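Local atomic coordinates of nonsense-mediated mRNA decay protein 2 (Saccharomyces cerevisiae, PDB entry 4LUN), a protein that takes part in nonsense-mediated decay of mRNAs with premature stop codons and interacts through its C-terminus with the helicase UPF1. Residues R157-D160 / D161-S164; F184-L187 / R188-N192. One frame throughout, in Å; residues are numbered along the deposited sequence. Where two conformers were deposited one is given.

Interaction 1: R157-D160 / D161-S164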
loop_
_atom_site.group_PDB
_atom_site.type_symbol
_atom_site.label_atom_id
_atom_site.label_comp_id
_atom_site.label_asym_id
_atom_site.label_seq_id
_atom_site.Cartn_x
_atom_site.Cartn_y
_atom_site.Cartn_z
ATOM N N ARG A 157 -4.688 11.061 6.889
ATOM C CA ARG A 157 -6.125 10.844 7.014
ATOM C C ARG A 157 -6.936 11.076 5.755
ATOM O O ARG A 157 -7.789 10.261 5.409
ATOM C CB ARG A 157 -6.697 11.749 8.112
ATOM C CG ARG A 157 -5.850 11.771 9.375
ATOM C CD ARG A 157 -6.528 12.597 10.471
ATOM N NE ARG A 157 -6.601 14.021 10.146
ATOM C CZ ARG A 157 -7.215 14.918 10.912
ATOM N NH1 ARG A 157 -7.800 14.537 12.040
ATOM N NH2 ARG A 157 -7.251 16.194 10.555
ATOM N N THR A 158 -6.709 12.211 5.102
ATOM C CA THR A 158 -7.596 12.635 4.026
ATOM C C THR A 158 -6.906 13.673 3.155
ATOM O O THR A 158 -5.983 14.347 3.601
ATOM C CB THR A 158 -8.909 13.230 4.611
ATOM O OG1 THR A 158 -9.705 13.785 3.558
ATOM C CG2 THR A 158 -8.593 14.332 5.618
ATOM N N LEU A 159 -7.345 13.802 1.906
ATOM C CA LEU A 159 -6.811 14.849 1.052
ATOM C C LEU A 159 -7.167 16.215 1.610
ATOM O O LEU A 159 -6.527 17.207 1.281
ATOM C CB LEU A 159 -7.347 14.722 -0.374
ATOM C CG LEU A 159 -6.893 13.493 -1.163
ATOM C CD1 LEU A 159 -7.638 13.396 -2.478
ATOM C CD2 LEU A 159 -5.385 13.524 -1.415
ATOM N N ASP A 160 -8.186 16.268 2.458
ATOM C CA ASP A 160 -8.618 17.543 3.028
ATOM C C ASP A 160 -7.578 18.181 3.962
ATOM O O ASP A 160 -7.678 19.361 4.294
ATOM C CB ASP A 160 -9.957 17.385 3.759
ATOM C CG ASP A 160 -11.140 17.297 2.811
ATOM O OD1 ASP A 160 -10.970 17.603 1.612
ATOM O OD2 ASP A 160 -12.247 16.932 3.271
ATOM N N ASP A 161 -6.578 17.408 4.375
ATOM C CA ASP A 161 -5.531 17.896 5.269
ATOM C C ASP A 161 -4.391 18.545 4.503
ATOM O O ASP A 161 -3.527 19.198 5.094
ATOM C CB ASP A 161 -4.933 16.756 6.097
ATOM C CG ASP A 161 -5.855 16.268 7.197
ATOM O OD1 ASP A 161 -5.714 15.091 7.583
ATOM O OD2 ASP A 161 -6.703 17.046 7.685
ATOM N N ILE A 162 -4.357 18.337 3.194
ATOM C CA ILE A 162 -3.259 18.862 2.391
ATOM C C ILE A 162 -3.548 20.312 2.019
ATOM O O ILE A 162 -4.666 20.646 1.626
ATOM C CB ILE A 162 -3.013 18.006 1.135
ATOM C CG1 ILE A 162 -2.828 16.544 1.538
ATOM C CG2 ILE A 162 -1.798 18.502 0.379
ATOM C CD1 ILE A 162 -2.557 15.598 0.380
ATOM N N GLU A 163 -2.552 21.176 2.183
ATOM C CA GLU A 163 -2.698 22.572 1.788
ATOM C C GLU A 163 -2.776 22.674 0.277
ATOM O O GLU A 163 -2.173 21.871 -0.435
ATOM C CB GLU A 163 -1.516 23.407 2.277
ATOM C CG GLU A 163 -1.802 24.232 3.510
ATOM C CD GLU A 163 -1.583 23.451 4.783
ATOM O OE1 GLU A 163 -0.446 23.483 5.302
ATOM O OE2 GLU A 163 -2.540 22.805 5.263
ATOM N N SER A 164 -3.504 23.673 -0.208
ATOM C CA SER A 164 -3.574 23.949 -1.638
ATOM C C SER A 164 -2.166 24.158 -2.188
ATOM O O SER A 164 -1.867 23.796 -3.328
ATOM C CB SER A 164 -4.419 25.200 -1.892
ATOM O OG SER A 164 -5.173 25.559 -0.746
HETATM O O HOH W 1 -3.645 13.603 6.719
#
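A short 3-10 segment, opened by an ST turn at Thr158 and braced by a salt bridge from Arg157 to Asp161, shapes this surface loop between helices 130-152 and 182-190 of the N-terminal MIF4G domain, an all-helical HEAT-repeat fold. The guanidinium of Arg157 presents its NE side to the carboxylate and grips both oxygens: NE reaches Asp161 OD1 at 2.9 Å and NH2 reaches Asp161 OD2 at 3.0 Å. Each oxygen is met on its syn side, and the two flat groups lie within 17° of coplanar, so the two bonds together limit rotation of the carboxylate. A bend at chi3 (-67°) in the arginine chain brings the NE edge round to Asp161, and the two side chains meet at about a right angle. Trp17 makes a cation-pi contact with the same arginine. From the Thr158 side, methyl CG2 packs against Asp161 OD1 at 3.6 Å.

In the backbone, Asp161 N donates to Thr158 O and Ile162 N to Leu159 O, at 3.2 and 3.1 Å; both are i to i+3 bonds. Thr158 lays OG1 opposite its own backbone N (chi1 173°), where the hydroxyl oxygen accepts from Asp160 N at 3.1 Å in a nearly straight bond. Asp160 forms a salt bridge with Lys179 through OD1, outside this turn. On the apolar side, Leu159 and Ile162 run alongside each other, CD2 of Leu159 lying 3.9 Å from CD1 of Ile162, and Ile162 continues onto Leu113 of helix 106-116. A water ties the start of the turn to the salt bridge, accepting from Arg157 N and donating to Asp161 OD1 at 2.7 Å.

Interaction 2: F184-L187 / R188-N192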
loop_
_atom_site.group_PDB
_atom_site.type_symbol
_atom_site.label_atom_id
_atom_site.label_comp_id
_atom_site.label_asym_id
_atom_site.label_seq_id
_atom_site.Cartn_x
_atom_site.Cartn_y
_atom_site.Cartn_z
ATOM N N PHE A 184 -9.530 4.125 -0.404
ATOM C CA PHE A 184 -10.318 3.680 -1.541
ATOM C C PHE A 184 -9.722 4.269 -2.834
ATOM O O PHE A 184 -9.551 3.559 -3.835
ATOM C CB PHE A 184 -11.801 4.095 -1.357
ATOM C CG PHE A 184 -12.675 3.820 -2.560
ATOM C CD1 PHE A 184 -13.435 2.658 -2.641
ATOM C CD2 PHE A 184 -12.760 4.745 -3.598
ATOM C CE1 PHE A 184 -14.257 2.424 -3.734
ATOM C CE2 PHE A 184 -13.566 4.504 -4.696
ATOM C CZ PHE A 184 -14.313 3.347 -4.765
ATOM N N SER A 185 -9.389 5.556 -2.785
ATOM C CA SER A 185 -8.837 6.254 -3.946
ATOM C C SER A 185 -7.514 5.646 -4.374
ATOM O O SER A 185 -7.284 5.389 -5.565
ATOM C CB SER A 185 -8.677 7.752 -3.678
ATOM O OG SER A 185 -9.945 8.363 -3.490
ATOM N N ILE A 186 -6.655 5.396 -3.396
ATOM C CA ILE A 186 -5.358 4.762 -3.667
ATOM C C ILE A 186 -5.521 3.358 -4.266
ATOM O O ILE A 186 -4.875 2.998 -5.268
ATOM C CB ILE A 186 -4.547 4.696 -2.364
ATOM C CG1 ILE A 186 -4.130 6.103 -1.946
ATOM C CG2 ILE A 186 -3.284 3.815 -2.519
ATOM C CD1 ILE A 186 -3.631 6.177 -0.506
ATOM N N LEU A 187 -6.359 2.536 -3.651
ATOM C CA LEU A 187 -6.508 1.167 -4.139
ATOM C C LEU A 187 -7.172 1.107 -5.510
ATOM O O LEU A 187 -6.799 0.280 -6.348
ATOM C CB LEU A 187 -7.248 0.311 -3.120
ATOM C CG LEU A 187 -6.336 -0.118 -1.976
ATOM C CD1 LEU A 187 -7.133 -0.456 -0.714
ATOM C CD2 LEU A 187 -5.536 -1.323 -2.461
ATOM N N ARG A 188 -8.143 1.977 -5.760
ATOM C CA ARG A 188 -8.776 1.981 -7.082
ATOM C C ARG A 188 -7.777 2.286 -8.196
ATOM O O ARG A 188 -7.904 1.776 -9.322
ATOM C CB ARG A 188 -9.944 2.964 -7.150
ATOM C CG ARG A 188 -10.836 2.686 -8.354
ATOM C CD ARG A 188 -12.283 3.013 -8.080
ATOM N NE ARG A 188 -12.549 4.435 -8.246
ATOM C CZ ARG A 188 -13.764 4.944 -8.413
ATOM N NH1 ARG A 188 -14.820 4.144 -8.444
ATOM N NH2 ARG A 188 -13.919 6.252 -8.555
ATOM N N GLU A 189 -6.793 3.121 -7.888
ATOM C CA GLU A 189 -5.725 3.421 -8.837
ATOM C C GLU A 189 -4.780 2.225 -9.021
ATOM O O GLU A 189 -4.647 1.710 -10.119
ATOM C CB GLU A 189 -4.942 4.677 -8.410
ATOM C CG GLU A 189 -3.636 4.945 -9.203
ATOM C CD GLU A 189 -3.860 5.651 -10.539
ATOM O OE1 GLU A 189 -5.030 5.772 -10.964
ATOM O OE2 GLU A 189 -2.859 6.099 -11.160
ATOM N N ILE A 190 -4.138 1.783 -7.945
ATOM C CA ILE A 190 -3.059 0.800 -8.076
ATOM C C ILE A 190 -3.531 -0.603 -8.482
ATOM O O ILE A 190 -2.783 -1.357 -9.098
ATOM C CB ILE A 190 -2.149 0.765 -6.821
ATOM C CG1 ILE A 190 -2.905 0.231 -5.592
ATOM C CG2 ILE A 190 -1.543 2.165 -6.567
ATOM C CD1 ILE A 190 -2.058 0.293 -4.306
ATOM N N LEU A 191 -4.777 -0.949 -8.181
ATOM C CA LEU A 191 -5.273 -2.250 -8.587
ATOM C C LEU A 191 -5.535 -2.312 -10.085
ATOM O O LEU A 191 -5.721 -3.398 -10.640
ATOM C CB LEU A 191 -6.549 -2.602 -7.831
ATOM C CG LEU A 191 -6.338 -2.852 -6.342
ATOM C CD1 LEU A 191 -7.680 -3.157 -5.684
ATOM C CD2 LEU A 191 -5.381 -4.003 -6.132
ATOM N N ASN A 192 -5.530 -1.146 -10.729
ATOM C CA ASN A 192 -5.962 -1.054 -12.122
ATOM C C ASN A 192 -4.857 -0.669 -13.108
ATOM O O ASN A 192 -5.111 -0.048 -14.142
ATOM C CB ASN A 192 -7.160 -0.108 -12.245
ATOM C CG ASN A 192 -8.450 -0.736 -11.724
ATOM O OD1 ASN A 192 -9.039 -1.597 -12.381
ATOM N ND2 ASN A 192 -8.882 -0.321 -10.538
#
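Phe184 and Arg188, one helical turn apart, touch where the ring atom CE2 of Phe184 meets the guanidinium of Arg188. CE2 sits over one face of the guanidinium, offset toward its rim, 3.7 Å from both Arg188 NE and Arg188 CZ, while the ring and guanidinium planes are inclined at 55°, well short of a parallel stack. Both side chains leave the helix with CG opposite the backbone N (chi1 173° for Phe184, -164° for Arg188), and bends at chi2 and chi3 carry the guanidinium across to the ring at a slant; Arg188 also touches a crystal neighbour, which may influence this conformation. The ring also rests on Ala234 and Leu238 of helix 231-271.

Backbone bonds run from i to i+4: Arg188 N to Phe184 O at 2.9 Å, Ile190 N to Ile186 O at 3.0 Å and Leu191 N to Leu187 O at 3.0 Å, with a longer one from Glu189 N to Ser185 O. They belong to the turns of helix 182-190, a short helix of the MIF4G domain with one side buried against its neighbours. Asn192 N bonds to Glu189 O, an i to i+3 link.

Apolar contacts line the buried side. Ile186 and Ile190 lie side by side, with CG2 of Ile186 4.1 Å from CD1 of Ile190, and both press on helix 130-152, at Leu144 and Val140 respectively. Leu187 CD2 approaches Leu191 CG at 4.2 Å; Leu187 also meets Leu235 of helix 231-271, and Leu191 packs on Ile203 of helix 201-210. The branch point of Leu191 also bears on the helix backbone, its CG 3.2 Å from Leu187 O.

Both contacts are local and belong to the same MIF4G domain, following one another along the chain with centres 18 Å apart and nearest atoms about 6 Å apart, without touching. Interaction 1 lies at the surface, in the connection that leads from helix 130-152 toward helix 182-190; interaction 2 lies on the latter helix, nearer the middle of the chain and largely buried. Their chemistry differs accordingly: the surface loop relies on an arginine-aspartate pair, a bridging water and i+3 bonds, whereas the helix has mainly i+4 bonds and leucine and isoleucine surfaces facing three other helices. Each includes an arginine: Arg157 is paired with a carboxylate, Arg188 lies against an aromatic ring.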